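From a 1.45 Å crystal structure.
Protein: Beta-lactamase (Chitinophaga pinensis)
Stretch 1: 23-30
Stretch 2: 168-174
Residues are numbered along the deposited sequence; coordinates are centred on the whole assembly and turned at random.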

# COMPACT_ATOMS: atom_id res chain seq x y z
N PHE A 23 -3.92 9.42 -12.99
CA PHE A 23 -5.09 9.04 -13.77
C PHE A 23 -6.17 8.45 -12.89
O PHE A 23 -5.88 7.92 -11.82
CB PHE A 23 -4.68 8.07 -14.88
CG PHE A 23 -4.22 6.70 -14.45
CD1 PHE A 23 -2.93 6.45 -14.01
CD2 PHE A 23 -5.13 5.65 -14.39
CE1 PHE A 23 -2.53 5.18 -13.63
CE2 PHE A 23 -4.73 4.36 -14.04
CZ PHE A 23 -3.44 4.14 -13.60
N ARG A 24 -7.38 8.50 -13.41
CA ARG A 24 -8.55 7.89 -12.78
C ARG A 24 -8.55 6.40 -13.09
O ARG A 24 -8.49 5.97 -14.28
CB ARG A 24 -9.81 8.53 -13.37
CG ARG A 24 -11.09 8.07 -12.73
CD ARG A 24 -12.23 8.75 -13.50
NE ARG A 24 -13.52 8.34 -13.01
CZ ARG A 24 -14.62 8.30 -13.74
NH1 ARG A 24 -14.56 8.47 -15.05
NH2 ARG A 24 -15.74 7.91 -13.17
N ILE A 25 -8.53 5.59 -12.03
CA ILE A 25 -8.56 4.12 -12.20
C ILE A 25 -9.99 3.68 -12.46
O ILE A 25 -10.25 2.98 -13.47
CB ILE A 25 -7.95 3.46 -10.94
CG1 ILE A 25 -6.48 3.85 -10.75
CG2 ILE A 25 -8.17 1.95 -11.03
CD1 ILE A 25 -5.94 3.55 -9.36
N ALA A 26 -10.88 3.99 -11.53
CA ALA A 26 -12.26 3.48 -11.51
C ALA A 26 -13.04 4.39 -10.57
O ALA A 26 -12.62 4.54 -9.43
CB ALA A 26 -12.30 2.06 -11.06
N GLY A 27 -14.13 4.98 -11.04
CA GLY A 27 -14.94 5.78 -10.11
C GLY A 27 -14.13 6.94 -9.52
O GLY A 27 -13.43 7.66 -10.27
N ASN A 28 -14.18 7.03 -8.20
CA ASN A 28 -13.51 8.06 -7.37
C ASN A 28 -12.13 7.59 -6.88
O ASN A 28 -11.62 8.16 -5.90
CB ASN A 28 -14.41 8.51 -6.23
CG ASN A 28 -14.84 7.39 -5.30
OD1 ASN A 28 -15.15 6.26 -5.73
ND2 ASN A 28 -14.90 7.69 -4.03
N LEU A 29 -11.58 6.55 -7.47
CA LEU A 29 -10.22 6.05 -7.13
C LEU A 29 -9.24 6.46 -8.22
O LEU A 29 -9.47 6.18 -9.42
CB LEU A 29 -10.26 4.53 -7.01
CG LEU A 29 -8.90 3.87 -6.90
CD1 LEU A 29 -8.19 4.22 -5.61
CD2 LEU A 29 -9.02 2.36 -7.04
N TYR A 30 -8.20 7.14 -7.81
CA TYR A 30 -7.18 7.72 -8.71
C TYR A 30 -5.81 7.15 -8.32
O TYR A 30 -5.49 6.95 -7.12
CB TYR A 30 -7.14 9.24 -8.60
CG TYR A 30 -8.42 9.90 -8.99
CD1 TYR A 30 -9.47 10.00 -8.08
CD2 TYR A 30 -8.63 10.40 -10.27
CE1 TYR A 30 -10.69 10.56 -8.43
CE2 TYR A 30 -9.84 11.01 -10.61
CZ TYR A 30 -10.89 11.05 -9.69
OH TYR A 30 -12.10 11.66 -9.99
N LEU A 168 -10.03 -3.30 0.79
CA LEU A 168 -11.13 -3.65 -0.14
C LEU A 168 -12.17 -2.54 -0.02
O LEU A 168 -12.56 -2.15 1.11
CB LEU A 168 -11.77 -4.97 0.29
CG LEU A 168 -11.09 -6.27 -0.09
CD1 LEU A 168 -11.66 -7.39 0.81
CD2 LEU A 168 -11.40 -6.66 -1.54
N PHE A 169 -12.70 -2.12 -1.16
CA PHE A 169 -13.74 -1.07 -1.17
C PHE A 169 -14.46 -1.09 -2.51
O PHE A 169 -13.87 -1.36 -3.58
CB PHE A 169 -13.17 0.33 -0.89
CG PHE A 169 -11.96 0.71 -1.70
CD1 PHE A 169 -10.71 0.28 -1.31
CD2 PHE A 169 -12.07 1.41 -2.88
CE1 PHE A 169 -9.60 0.60 -2.06
CE2 PHE A 169 -10.96 1.71 -3.65
CZ PHE A 169 -9.72 1.29 -3.24
N ASP A 170 -15.71 -0.66 -2.45
CA ASP A 170 -16.54 -0.46 -3.66
C ASP A 170 -16.41 0.98 -4.16
O ASP A 170 -16.43 1.93 -3.33
CB ASP A 170 -18.01 -0.75 -3.36
CG ASP A 170 -18.29 -2.23 -3.09
OD1 ASP A 170 -17.41 -3.09 -3.39
OD2 ASP A 170 -19.40 -2.52 -2.58
N VAL A 171 -16.25 1.12 -5.47
CA VAL A 171 -16.35 2.44 -6.16
C VAL A 171 -17.47 2.34 -7.21
O VAL A 171 -17.65 1.30 -7.85
CB VAL A 171 -15.03 2.91 -6.80
CG1 VAL A 171 -13.94 3.00 -5.75
CG2 VAL A 171 -14.58 2.02 -7.94
N LYS A 172 -18.15 3.45 -7.40
CA LYS A 172 -19.29 3.58 -8.35
C LYS A 172 -18.90 4.55 -9.45
O LYS A 172 -18.39 5.63 -9.12
CB LYS A 172 -20.48 4.17 -7.59
CG LYS A 172 -21.08 3.28 -6.51
CD LYS A 172 -22.20 3.99 -5.78
CE LYS A 172 -23.04 3.08 -4.91
NZ LYS A 172 -23.83 3.89 -3.96
N ASP A 173 -19.10 4.21 -10.72
CA ASP A 173 -19.01 5.24 -11.81
C ASP A 173 -20.40 5.39 -12.44
O ASP A 173 -21.38 4.88 -11.86
CB ASP A 173 -17.84 4.92 -12.75
CG ASP A 173 -18.02 3.67 -13.62
OD1 ASP A 173 -19.19 3.16 -13.73
OD2 ASP A 173 -17.03 3.31 -14.26
N ALA A 174 -20.49 6.08 -13.57
CA ALA A 174 -21.75 6.32 -14.30
C ALA A 174 -22.39 4.99 -14.73
O ALA A 174 -23.63 4.98 -14.96
CB ALA A 174 -21.47 7.23 -15.47
O HOH W 1 -17.70 5.55 -5.49

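Where a tight turn meets the side of a strand, the fit often depends on a place where one partner has no side chain at all. The contact between residues 23-30 and 168-174 of this beta-lactamase illustrates the principle on a small scale: it buries 308 Å² in total, counts no direct hydrogen bond between its two sides, and relies largely on shape.

The hollow is made by a type II' turn from Ala26 to Leu29, closed by the bond from Leu29 N to Ala26 O (3.0 Å) and backed by the bond from Ile25 N to Leu29 O (2.8 Å). Gly27 occupies the turn with phi near 61°, a value that by itself favours glycine. Its neighbours add a second constraint. An ideally placed CB would point toward the opposing strand and lie 3.0 Å from Val171 CB, a clash, and 3.0 Å from Lys172 O, which is tight. Without that atom the second stretch can draw close: Gly27 CA lies 3.6 Å from the backbone atom Lys172 O and 4.0 Å from the side-chain atom Asp173 CB.

The main bump is Val171, which has the largest covered area of any residue here. Its CA-to-CB bond points toward the turn, and its two methyl groups reach different parts of it. CG2 meets the Ala26 side, 3.5 Å from Ala26 O and 3.9 Å from Ala26 CB, whereas CG1 lies 3.5 Å from Asn28 OD1 and 4.2 Å from Leu29 CB. The branched side chain thus rests against one face of the turn, its two methyls spread along it, with the bare Gly27 leaving room for its CB.

Strand alternation supplies the next bump. Asp170 points away, but Phe169, two residues before Val171, again points toward the first stretch. Leu29 CD2 approaches Phe169 CE2 at 4.0 Å, at the edge of the ring and near its plane, so the apolar packing begun by Val171 continues along the strand.

At the other end the packing gives way to polar groups. Asn28 OD1 is 4.4 Å from Lys172 N, and a water fills the gap, donating to Asn28 OD1 (2.7 Å) and accepting from Lys172 N (2.9 Å). Arg24 starts sideways, but its extended side chain brings its end nearer the second stretch. Arg24 NE donates to Gly27 O at 2.8 Å with a nearly straight angle of 170°, tying the side chain to the turn, while Arg24 NH2 lies 3.7 Å from Asp173 CB. The lesson is one of complementarity: a missing side chain makes room, a branched one fills it, and water completes a polar margin.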